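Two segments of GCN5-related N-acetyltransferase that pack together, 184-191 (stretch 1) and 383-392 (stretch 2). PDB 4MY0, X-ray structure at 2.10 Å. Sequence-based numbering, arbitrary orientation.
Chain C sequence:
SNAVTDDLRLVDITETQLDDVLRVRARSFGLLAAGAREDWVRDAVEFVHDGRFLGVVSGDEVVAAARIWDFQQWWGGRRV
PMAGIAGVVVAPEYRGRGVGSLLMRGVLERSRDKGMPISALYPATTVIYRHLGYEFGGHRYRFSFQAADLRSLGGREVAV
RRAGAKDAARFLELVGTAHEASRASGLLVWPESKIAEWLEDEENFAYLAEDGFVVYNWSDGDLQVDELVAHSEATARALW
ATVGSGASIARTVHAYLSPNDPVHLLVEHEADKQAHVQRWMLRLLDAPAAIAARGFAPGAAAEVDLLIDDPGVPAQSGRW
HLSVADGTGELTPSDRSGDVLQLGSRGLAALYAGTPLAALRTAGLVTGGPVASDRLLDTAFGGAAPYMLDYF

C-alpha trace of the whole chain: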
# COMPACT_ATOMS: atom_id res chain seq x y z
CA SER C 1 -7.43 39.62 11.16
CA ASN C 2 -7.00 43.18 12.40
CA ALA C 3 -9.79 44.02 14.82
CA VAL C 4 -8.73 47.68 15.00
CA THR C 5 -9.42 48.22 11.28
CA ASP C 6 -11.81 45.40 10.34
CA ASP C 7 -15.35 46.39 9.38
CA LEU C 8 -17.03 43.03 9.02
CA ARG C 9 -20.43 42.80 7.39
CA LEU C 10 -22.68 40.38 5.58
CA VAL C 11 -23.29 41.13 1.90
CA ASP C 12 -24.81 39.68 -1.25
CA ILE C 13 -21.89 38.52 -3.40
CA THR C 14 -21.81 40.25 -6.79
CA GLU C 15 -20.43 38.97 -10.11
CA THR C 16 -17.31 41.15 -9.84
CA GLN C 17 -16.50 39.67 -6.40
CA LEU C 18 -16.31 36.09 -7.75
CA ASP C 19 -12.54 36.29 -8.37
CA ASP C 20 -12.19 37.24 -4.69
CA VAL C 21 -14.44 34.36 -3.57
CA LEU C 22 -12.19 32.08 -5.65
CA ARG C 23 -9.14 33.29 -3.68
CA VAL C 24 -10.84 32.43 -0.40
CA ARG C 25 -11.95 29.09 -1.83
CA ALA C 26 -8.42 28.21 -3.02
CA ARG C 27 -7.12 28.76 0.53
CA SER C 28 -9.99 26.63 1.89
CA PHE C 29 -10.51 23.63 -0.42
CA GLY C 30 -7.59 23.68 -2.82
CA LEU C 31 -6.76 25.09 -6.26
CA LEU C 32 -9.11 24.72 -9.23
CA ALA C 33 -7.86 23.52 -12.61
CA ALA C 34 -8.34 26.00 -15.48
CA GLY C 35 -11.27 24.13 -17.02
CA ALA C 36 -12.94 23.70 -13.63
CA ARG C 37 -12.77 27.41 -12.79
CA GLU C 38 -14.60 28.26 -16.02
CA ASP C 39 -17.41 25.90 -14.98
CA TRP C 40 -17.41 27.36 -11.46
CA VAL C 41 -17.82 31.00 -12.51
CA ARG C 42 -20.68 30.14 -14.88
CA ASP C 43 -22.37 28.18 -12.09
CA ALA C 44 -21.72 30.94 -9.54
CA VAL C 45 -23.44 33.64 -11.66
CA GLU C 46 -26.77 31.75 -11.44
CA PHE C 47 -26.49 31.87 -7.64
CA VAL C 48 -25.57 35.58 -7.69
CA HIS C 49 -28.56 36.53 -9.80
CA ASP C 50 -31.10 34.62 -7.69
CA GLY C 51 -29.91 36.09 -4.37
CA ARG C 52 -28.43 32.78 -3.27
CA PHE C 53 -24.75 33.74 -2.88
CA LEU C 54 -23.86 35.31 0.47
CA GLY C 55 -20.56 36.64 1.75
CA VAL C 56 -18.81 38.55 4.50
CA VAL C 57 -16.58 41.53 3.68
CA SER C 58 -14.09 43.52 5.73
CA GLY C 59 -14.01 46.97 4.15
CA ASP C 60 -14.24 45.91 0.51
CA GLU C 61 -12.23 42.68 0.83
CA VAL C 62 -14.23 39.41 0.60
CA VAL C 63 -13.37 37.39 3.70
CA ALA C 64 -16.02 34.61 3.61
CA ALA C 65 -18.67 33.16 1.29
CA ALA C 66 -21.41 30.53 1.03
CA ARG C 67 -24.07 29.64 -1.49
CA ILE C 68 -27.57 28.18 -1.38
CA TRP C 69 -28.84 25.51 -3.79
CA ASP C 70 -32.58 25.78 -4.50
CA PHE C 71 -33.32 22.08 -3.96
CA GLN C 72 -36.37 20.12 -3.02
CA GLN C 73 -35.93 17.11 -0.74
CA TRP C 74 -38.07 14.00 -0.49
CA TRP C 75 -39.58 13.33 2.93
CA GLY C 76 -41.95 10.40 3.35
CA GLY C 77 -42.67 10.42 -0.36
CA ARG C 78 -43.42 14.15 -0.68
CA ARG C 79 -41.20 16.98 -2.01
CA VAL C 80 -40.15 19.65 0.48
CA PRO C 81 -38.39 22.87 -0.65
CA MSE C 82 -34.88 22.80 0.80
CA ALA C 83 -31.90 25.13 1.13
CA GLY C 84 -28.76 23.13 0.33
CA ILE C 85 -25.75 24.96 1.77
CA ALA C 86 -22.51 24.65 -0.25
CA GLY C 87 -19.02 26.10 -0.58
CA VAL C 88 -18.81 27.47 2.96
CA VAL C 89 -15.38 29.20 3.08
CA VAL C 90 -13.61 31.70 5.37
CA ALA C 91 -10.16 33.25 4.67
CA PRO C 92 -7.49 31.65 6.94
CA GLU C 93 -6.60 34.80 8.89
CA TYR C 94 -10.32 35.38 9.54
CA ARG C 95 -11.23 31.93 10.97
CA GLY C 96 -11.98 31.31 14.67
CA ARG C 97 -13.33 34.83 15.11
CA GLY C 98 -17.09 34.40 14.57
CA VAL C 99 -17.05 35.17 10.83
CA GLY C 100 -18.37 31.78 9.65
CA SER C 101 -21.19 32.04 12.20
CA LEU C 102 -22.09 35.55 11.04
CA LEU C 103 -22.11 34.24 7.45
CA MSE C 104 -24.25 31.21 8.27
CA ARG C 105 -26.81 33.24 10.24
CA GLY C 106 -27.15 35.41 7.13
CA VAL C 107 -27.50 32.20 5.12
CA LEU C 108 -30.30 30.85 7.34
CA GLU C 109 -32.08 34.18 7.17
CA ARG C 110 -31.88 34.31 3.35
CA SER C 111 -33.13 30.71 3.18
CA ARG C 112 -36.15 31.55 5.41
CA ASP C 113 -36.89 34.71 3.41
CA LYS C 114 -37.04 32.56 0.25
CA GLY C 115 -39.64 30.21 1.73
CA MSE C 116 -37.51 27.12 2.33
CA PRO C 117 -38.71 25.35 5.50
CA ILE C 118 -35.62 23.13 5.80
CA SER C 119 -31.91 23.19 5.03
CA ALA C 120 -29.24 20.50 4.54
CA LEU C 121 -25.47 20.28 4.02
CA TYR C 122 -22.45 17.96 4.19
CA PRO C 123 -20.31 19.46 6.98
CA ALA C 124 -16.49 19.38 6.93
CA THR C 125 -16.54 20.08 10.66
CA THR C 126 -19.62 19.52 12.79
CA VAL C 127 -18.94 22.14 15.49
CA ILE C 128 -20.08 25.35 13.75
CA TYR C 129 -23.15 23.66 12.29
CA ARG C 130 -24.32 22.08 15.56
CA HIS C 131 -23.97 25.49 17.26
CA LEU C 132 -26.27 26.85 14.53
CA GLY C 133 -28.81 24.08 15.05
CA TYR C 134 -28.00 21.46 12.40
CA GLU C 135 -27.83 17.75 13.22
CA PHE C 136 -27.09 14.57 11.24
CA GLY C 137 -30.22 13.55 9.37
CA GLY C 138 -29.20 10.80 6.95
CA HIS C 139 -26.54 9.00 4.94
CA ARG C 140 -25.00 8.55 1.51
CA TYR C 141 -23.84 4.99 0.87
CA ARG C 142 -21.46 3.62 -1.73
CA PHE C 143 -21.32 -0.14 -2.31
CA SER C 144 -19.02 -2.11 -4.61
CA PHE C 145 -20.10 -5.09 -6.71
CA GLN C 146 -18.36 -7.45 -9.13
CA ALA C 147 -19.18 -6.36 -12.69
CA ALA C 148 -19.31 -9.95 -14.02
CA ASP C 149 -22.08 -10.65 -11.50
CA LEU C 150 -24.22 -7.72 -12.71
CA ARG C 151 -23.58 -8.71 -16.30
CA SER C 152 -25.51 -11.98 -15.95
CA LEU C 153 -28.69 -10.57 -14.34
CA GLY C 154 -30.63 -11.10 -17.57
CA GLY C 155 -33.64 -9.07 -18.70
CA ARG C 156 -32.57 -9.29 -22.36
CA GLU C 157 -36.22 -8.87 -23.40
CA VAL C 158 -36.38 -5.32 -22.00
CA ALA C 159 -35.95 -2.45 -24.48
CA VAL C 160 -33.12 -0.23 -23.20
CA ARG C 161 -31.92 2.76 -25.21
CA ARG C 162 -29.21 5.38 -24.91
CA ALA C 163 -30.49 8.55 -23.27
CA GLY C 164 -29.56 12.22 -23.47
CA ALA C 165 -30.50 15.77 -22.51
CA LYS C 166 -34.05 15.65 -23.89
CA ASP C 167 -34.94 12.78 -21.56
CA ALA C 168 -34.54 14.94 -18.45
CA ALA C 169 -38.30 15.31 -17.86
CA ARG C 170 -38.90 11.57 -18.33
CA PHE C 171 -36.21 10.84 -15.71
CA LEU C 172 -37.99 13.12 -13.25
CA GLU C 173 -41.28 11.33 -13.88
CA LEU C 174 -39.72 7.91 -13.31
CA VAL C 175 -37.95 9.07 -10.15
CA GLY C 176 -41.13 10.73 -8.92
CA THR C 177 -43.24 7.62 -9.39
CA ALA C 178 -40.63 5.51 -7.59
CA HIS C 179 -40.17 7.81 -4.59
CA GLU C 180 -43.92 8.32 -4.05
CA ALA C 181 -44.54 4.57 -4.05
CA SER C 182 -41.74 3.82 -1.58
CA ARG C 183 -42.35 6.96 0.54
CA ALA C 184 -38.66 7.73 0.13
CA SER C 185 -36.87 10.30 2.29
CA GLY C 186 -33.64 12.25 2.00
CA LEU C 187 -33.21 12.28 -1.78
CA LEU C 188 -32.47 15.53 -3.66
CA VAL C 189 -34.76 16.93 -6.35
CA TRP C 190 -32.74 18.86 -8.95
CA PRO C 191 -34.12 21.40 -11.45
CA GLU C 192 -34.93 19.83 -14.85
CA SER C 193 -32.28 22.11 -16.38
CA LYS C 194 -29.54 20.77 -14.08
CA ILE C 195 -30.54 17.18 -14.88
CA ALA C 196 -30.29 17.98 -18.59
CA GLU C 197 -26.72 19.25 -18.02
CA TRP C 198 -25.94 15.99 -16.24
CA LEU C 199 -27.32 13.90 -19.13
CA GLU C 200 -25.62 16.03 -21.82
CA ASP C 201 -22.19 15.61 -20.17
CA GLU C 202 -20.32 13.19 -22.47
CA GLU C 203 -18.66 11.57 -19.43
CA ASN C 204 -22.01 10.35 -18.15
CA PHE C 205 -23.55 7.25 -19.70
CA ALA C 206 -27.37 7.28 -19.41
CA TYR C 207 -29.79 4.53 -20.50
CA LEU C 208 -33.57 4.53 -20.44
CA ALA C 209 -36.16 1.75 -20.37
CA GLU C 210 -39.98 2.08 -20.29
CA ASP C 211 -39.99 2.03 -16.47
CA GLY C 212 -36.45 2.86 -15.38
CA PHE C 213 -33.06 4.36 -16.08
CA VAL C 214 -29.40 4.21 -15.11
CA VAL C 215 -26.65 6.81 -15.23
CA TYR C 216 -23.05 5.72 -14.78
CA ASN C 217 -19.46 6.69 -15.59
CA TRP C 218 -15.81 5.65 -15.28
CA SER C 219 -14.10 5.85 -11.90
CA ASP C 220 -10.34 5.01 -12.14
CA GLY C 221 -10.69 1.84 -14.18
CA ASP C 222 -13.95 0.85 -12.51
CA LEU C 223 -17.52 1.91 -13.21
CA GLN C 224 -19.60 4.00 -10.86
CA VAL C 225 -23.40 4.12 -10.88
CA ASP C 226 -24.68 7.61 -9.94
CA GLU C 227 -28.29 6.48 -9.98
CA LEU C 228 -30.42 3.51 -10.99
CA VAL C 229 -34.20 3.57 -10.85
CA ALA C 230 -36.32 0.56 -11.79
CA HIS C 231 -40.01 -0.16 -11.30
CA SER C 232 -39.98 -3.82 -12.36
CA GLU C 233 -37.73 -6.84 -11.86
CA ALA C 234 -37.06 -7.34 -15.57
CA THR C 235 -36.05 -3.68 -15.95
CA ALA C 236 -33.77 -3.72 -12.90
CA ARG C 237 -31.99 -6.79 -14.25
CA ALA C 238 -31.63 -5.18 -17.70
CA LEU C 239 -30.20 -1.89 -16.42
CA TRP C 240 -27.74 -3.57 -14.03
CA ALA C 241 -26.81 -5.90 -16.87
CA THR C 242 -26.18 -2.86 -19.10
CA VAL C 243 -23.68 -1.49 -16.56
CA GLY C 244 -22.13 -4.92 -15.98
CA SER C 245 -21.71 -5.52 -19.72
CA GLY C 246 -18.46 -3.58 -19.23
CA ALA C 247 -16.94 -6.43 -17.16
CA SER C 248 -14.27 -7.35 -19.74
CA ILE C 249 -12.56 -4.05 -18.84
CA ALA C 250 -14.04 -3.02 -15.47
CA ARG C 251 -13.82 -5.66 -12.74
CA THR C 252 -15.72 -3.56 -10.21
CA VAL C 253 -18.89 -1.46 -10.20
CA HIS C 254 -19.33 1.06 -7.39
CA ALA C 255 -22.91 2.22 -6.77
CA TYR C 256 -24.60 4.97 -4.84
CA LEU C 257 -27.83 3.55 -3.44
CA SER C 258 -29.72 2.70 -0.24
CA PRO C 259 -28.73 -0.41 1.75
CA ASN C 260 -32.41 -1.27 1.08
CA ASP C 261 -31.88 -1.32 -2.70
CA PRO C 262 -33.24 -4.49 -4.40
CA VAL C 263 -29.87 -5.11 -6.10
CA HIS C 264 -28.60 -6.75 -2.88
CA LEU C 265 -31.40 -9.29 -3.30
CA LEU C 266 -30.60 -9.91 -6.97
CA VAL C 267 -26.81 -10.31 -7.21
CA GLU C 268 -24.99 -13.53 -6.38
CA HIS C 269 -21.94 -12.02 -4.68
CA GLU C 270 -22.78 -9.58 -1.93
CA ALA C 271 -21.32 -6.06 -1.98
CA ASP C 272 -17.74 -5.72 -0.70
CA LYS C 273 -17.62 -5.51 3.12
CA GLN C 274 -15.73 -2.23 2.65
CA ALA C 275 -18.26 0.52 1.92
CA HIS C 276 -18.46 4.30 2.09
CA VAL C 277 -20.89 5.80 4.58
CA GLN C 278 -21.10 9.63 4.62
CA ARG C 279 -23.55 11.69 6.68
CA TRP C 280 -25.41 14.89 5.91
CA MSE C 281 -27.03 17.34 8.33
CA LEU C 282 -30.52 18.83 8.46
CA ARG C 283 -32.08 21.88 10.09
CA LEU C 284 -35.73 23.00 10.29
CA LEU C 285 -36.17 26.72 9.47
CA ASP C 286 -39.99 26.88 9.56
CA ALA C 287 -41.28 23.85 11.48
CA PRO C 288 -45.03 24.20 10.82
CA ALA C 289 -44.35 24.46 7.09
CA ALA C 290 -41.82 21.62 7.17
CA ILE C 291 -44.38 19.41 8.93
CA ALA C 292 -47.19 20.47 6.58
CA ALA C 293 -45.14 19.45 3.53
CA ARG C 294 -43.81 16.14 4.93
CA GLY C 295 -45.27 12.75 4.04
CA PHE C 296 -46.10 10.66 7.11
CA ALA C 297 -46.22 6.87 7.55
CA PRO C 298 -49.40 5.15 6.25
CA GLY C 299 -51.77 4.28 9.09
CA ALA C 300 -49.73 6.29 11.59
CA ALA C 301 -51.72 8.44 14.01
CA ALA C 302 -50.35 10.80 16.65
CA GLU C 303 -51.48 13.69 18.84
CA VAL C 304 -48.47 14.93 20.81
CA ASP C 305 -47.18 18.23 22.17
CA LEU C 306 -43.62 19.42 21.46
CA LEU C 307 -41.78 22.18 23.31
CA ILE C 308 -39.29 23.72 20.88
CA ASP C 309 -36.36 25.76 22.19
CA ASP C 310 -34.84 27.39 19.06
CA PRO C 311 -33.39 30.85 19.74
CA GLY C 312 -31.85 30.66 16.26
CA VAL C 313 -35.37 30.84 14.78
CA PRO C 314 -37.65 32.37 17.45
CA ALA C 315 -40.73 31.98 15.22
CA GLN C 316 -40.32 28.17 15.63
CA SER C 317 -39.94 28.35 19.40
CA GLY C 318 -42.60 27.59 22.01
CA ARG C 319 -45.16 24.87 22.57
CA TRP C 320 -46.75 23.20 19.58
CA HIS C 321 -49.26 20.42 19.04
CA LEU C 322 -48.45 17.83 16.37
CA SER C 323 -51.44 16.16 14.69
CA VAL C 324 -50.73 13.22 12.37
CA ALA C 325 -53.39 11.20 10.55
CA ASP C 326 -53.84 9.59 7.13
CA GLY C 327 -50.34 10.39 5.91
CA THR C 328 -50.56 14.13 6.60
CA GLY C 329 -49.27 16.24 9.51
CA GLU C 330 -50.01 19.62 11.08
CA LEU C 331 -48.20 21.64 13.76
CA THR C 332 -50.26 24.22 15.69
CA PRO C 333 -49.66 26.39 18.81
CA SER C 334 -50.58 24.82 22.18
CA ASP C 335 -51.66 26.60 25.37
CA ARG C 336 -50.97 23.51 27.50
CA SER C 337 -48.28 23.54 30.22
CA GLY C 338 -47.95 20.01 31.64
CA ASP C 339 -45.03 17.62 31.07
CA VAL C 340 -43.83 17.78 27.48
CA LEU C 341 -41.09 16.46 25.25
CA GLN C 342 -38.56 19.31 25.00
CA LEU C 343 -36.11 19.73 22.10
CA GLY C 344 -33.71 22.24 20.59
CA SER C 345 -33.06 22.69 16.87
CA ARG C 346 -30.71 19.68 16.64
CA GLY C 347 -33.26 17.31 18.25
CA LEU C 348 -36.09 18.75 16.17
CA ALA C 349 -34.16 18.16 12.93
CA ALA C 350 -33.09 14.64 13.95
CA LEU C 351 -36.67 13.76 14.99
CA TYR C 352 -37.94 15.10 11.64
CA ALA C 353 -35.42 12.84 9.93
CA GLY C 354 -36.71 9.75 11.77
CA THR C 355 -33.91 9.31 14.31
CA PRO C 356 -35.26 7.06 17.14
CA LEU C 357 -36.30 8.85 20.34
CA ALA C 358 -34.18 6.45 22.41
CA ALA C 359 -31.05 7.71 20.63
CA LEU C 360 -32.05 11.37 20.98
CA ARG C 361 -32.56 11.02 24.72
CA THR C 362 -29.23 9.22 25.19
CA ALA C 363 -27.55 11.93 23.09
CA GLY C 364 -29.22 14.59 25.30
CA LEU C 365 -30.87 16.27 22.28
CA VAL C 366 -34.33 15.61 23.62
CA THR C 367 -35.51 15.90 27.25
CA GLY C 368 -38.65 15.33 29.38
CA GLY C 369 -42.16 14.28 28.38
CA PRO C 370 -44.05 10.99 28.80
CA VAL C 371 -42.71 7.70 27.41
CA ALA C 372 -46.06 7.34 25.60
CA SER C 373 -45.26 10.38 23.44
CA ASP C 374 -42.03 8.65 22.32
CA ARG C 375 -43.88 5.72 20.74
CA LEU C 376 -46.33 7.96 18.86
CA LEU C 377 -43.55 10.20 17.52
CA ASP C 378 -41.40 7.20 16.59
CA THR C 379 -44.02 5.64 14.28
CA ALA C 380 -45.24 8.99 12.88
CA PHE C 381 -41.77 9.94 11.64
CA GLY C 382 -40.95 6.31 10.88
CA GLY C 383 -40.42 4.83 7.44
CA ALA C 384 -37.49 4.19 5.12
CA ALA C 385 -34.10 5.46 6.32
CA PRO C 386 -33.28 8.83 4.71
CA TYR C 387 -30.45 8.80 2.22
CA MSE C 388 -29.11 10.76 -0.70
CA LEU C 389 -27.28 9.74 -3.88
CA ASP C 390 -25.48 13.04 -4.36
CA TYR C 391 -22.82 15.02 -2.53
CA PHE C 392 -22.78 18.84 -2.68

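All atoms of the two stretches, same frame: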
# COMPACT_ATOMS: atom_id res chain seq x y z
N ALA C 184 -40.08 7.51 -0.08
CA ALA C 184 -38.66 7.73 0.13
C ALA C 184 -38.39 9.05 0.86
O ALA C 184 -39.17 10.00 0.77
CB ALA C 184 -37.92 7.70 -1.19
N SER C 185 -37.26 9.10 1.57
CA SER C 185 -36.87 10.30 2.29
C SER C 185 -35.39 10.58 2.05
O SER C 185 -34.59 9.65 1.90
CB SER C 185 -37.11 10.12 3.80
OG SER C 185 -38.49 10.15 4.11
N GLY C 186 -35.04 11.86 2.03
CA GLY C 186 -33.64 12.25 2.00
C GLY C 186 -33.17 12.69 0.63
O GLY C 186 -32.36 13.60 0.51
N LEU C 187 -33.70 12.05 -0.41
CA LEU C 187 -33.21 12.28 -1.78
C LEU C 187 -33.39 13.72 -2.30
O LEU C 187 -34.40 14.36 -2.03
CB LEU C 187 -33.87 11.28 -2.72
CG LEU C 187 -33.40 9.87 -2.40
CD1 LEU C 187 -34.54 8.92 -2.10
CD2 LEU C 187 -32.53 9.34 -3.53
N LEU C 188 -32.39 14.20 -3.05
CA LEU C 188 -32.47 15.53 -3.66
C LEU C 188 -33.38 15.54 -4.89
O LEU C 188 -33.43 14.56 -5.64
CB LEU C 188 -31.09 16.02 -4.08
CG LEU C 188 -29.99 16.25 -3.04
CD1 LEU C 188 -28.75 16.81 -3.70
CD2 LEU C 188 -30.50 17.19 -1.99
N VAL C 189 -34.08 16.65 -5.09
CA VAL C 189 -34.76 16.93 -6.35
C VAL C 189 -34.00 18.08 -7.02
O VAL C 189 -33.89 19.17 -6.45
CB VAL C 189 -36.20 17.41 -6.13
CG1 VAL C 189 -36.85 17.76 -7.46
CG2 VAL C 189 -37.00 16.35 -5.39
N TRP C 190 -33.46 17.83 -8.21
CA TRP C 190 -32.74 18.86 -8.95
C TRP C 190 -33.67 19.51 -9.97
O TRP C 190 -34.61 18.87 -10.45
CB TRP C 190 -31.56 18.25 -9.71
CG TRP C 190 -30.45 17.74 -8.85
CD1 TRP C 190 -30.34 16.51 -8.27
CD2 TRP C 190 -29.25 18.45 -8.49
NE1 TRP C 190 -29.16 16.42 -7.56
CE2 TRP C 190 -28.48 17.60 -7.69
CE3 TRP C 190 -28.77 19.73 -8.78
CZ2 TRP C 190 -27.24 17.99 -7.16
CZ3 TRP C 190 -27.55 20.11 -8.26
CH2 TRP C 190 -26.80 19.25 -7.46
N PRO C 191 -33.40 20.77 -10.32
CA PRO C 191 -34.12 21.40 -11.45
C PRO C 191 -33.97 20.56 -12.72
O PRO C 191 -32.93 19.92 -12.90
CB PRO C 191 -33.39 22.73 -11.63
CG PRO C 191 -32.75 23.01 -10.28
CD PRO C 191 -32.39 21.66 -9.72
N GLY C 383 -40.38 5.11 8.86
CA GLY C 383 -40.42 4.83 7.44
C GLY C 383 -39.02 4.48 6.98
O GLY C 383 -38.16 4.18 7.80
N ALA C 384 -38.80 4.52 5.67
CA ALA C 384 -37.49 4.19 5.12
C ALA C 384 -36.41 5.17 5.62
O ALA C 384 -36.67 6.36 5.82
CB ALA C 384 -37.53 4.17 3.60
N ALA C 385 -35.20 4.65 5.82
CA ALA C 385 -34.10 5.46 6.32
C ALA C 385 -33.70 6.51 5.28
O ALA C 385 -33.50 6.18 4.10
CB ALA C 385 -32.91 4.56 6.66
N PRO C 386 -33.58 7.78 5.70
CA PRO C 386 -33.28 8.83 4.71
C PRO C 386 -31.88 8.66 4.16
O PRO C 386 -30.95 8.35 4.90
CB PRO C 386 -33.38 10.14 5.52
CG PRO C 386 -33.23 9.72 6.96
CD PRO C 386 -33.75 8.32 7.06
N TYR C 387 -31.75 8.86 2.85
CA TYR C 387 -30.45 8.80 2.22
C TYR C 387 -30.47 9.69 1.00
O TYR C 387 -31.53 10.17 0.58
CB TYR C 387 -30.10 7.36 1.80
CG TYR C 387 -30.92 6.86 0.63
CD1 TYR C 387 -30.39 6.85 -0.67
CD2 TYR C 387 -32.22 6.41 0.81
CE1 TYR C 387 -31.14 6.39 -1.75
CE2 TYR C 387 -32.98 5.95 -0.27
CZ TYR C 387 -32.43 5.94 -1.54
OH TYR C 387 -33.17 5.49 -2.61
N MSE C 388 -29.30 9.87 0.42
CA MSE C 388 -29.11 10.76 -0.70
C MSE C 388 -28.14 10.06 -1.63
O MSE C 388 -27.27 9.30 -1.16
CB MSE C 388 -28.47 12.06 -0.19
CG MSE C 388 -28.83 13.29 -0.95
SE MSE C 388 -27.94 14.78 -0.08
CE MSE C 388 -29.28 15.21 1.23
N LEU C 389 -28.25 10.30 -2.93
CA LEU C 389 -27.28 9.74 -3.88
C LEU C 389 -26.15 10.72 -4.14
O LEU C 389 -25.04 10.32 -4.50
CB LEU C 389 -27.97 9.38 -5.20
CG LEU C 389 -29.16 8.46 -4.99
CD1 LEU C 389 -29.99 8.34 -6.27
CD2 LEU C 389 -28.70 7.08 -4.48
N ASP C 390 -26.42 12.01 -3.95
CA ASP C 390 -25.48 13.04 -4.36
C ASP C 390 -24.73 13.64 -3.18
O ASP C 390 -25.22 13.63 -2.05
CB ASP C 390 -26.21 14.17 -5.10
CG ASP C 390 -27.12 13.67 -6.20
OD1 ASP C 390 -26.60 13.26 -7.27
OD2 ASP C 390 -28.36 13.69 -6.01
N TYR C 391 -23.54 14.16 -3.46
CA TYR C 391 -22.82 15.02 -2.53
C TYR C 391 -22.88 16.43 -3.09
O TYR C 391 -22.92 16.60 -4.31
CB TYR C 391 -21.36 14.57 -2.44
CG TYR C 391 -20.50 15.50 -1.63
CD1 TYR C 391 -20.41 15.36 -0.26
CD2 TYR C 391 -19.79 16.53 -2.24
CE1 TYR C 391 -19.63 16.22 0.50
CE2 TYR C 391 -19.01 17.39 -1.49
CZ TYR C 391 -18.93 17.23 -0.12
OH TYR C 391 -18.16 18.10 0.64
N PHE C 392 -22.90 17.44 -2.22
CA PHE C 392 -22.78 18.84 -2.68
C PHE C 392 -22.08 19.67 -1.62
O PHE C 392 -22.03 19.26 -0.45
CB PHE C 392 -24.15 19.45 -3.01
CG PHE C 392 -25.11 19.50 -1.83
CD1 PHE C 392 -25.89 18.40 -1.51
CD2 PHE C 392 -25.21 20.64 -1.04
CE1 PHE C 392 -26.77 18.43 -0.42
CE2 PHE C 392 -26.09 20.69 0.06
CZ PHE C 392 -26.87 19.58 0.36
OXT PHE C 392 -21.55 20.76 -1.91
O HOH W 1 -35.77 6.64 1.86
O HOH W 2 -29.90 12.42 -4.02

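No two touching residues are fewer than 199 positions apart in sequence, yet the stretches run side by side in roughly the same direction, 33° apart end to end, and bury 564 Å² between them. Across the contact the nearest CA pairs are Gly186 with Pro386, 4.4 Å apart, and Leu187 with Met388, 4.5 Å apart.

One direct backbone hydrogen bond joins them: Tyr387 N donates to Ser185 O at 3.1 Å. Ser185 O also receives a CA-H...O contact from Pro386 CA at 3.2 Å, so proline, which has no amide hydrogen, still offers it a polarized C-H. Leu187 N also sits 3.0 Å from Tyr387 O, but the angle is too poor for a hydrogen bond. Such closeness has a price at Gly186: an ideal CB there would lie 2.5 Å from Tyr387 O, a clash, and its backbone angles call for glycine in any case.

Water supplies further links. Water 1 accepts from Ser185 N and donates to Ala385 O. Water 2 accepts from both Leu188 N and Leu389 N and donates to Asp390 OD2, 2.8 Å away, tying two backbone amides to a carboxylate. Asp390 OD2 also takes a weak but nearly straight hydrogen bond from Trp190 NE1 at 3.2 Å, approaching the indole at its edge, where the N-H points.

Apolar packing divides between two neighboring leucines. Leu187 points away at its CA-to-CB bond, yet the end of its side chain comes back: CD1 lies 3.7 Å from Tyr387 CZ, with CG over one face of the ring, and CD2 reaches Leu389 CG at 3.8 Å. Leu188 points toward stretch 2, placing its CG 3.8 Å from Met388 CG, on a selenomethionine. Leu188 CD1 lies 3.9 Å from Phe392 CD1, on the C-terminal residue. Beyond them, Val189 points away and makes no contact.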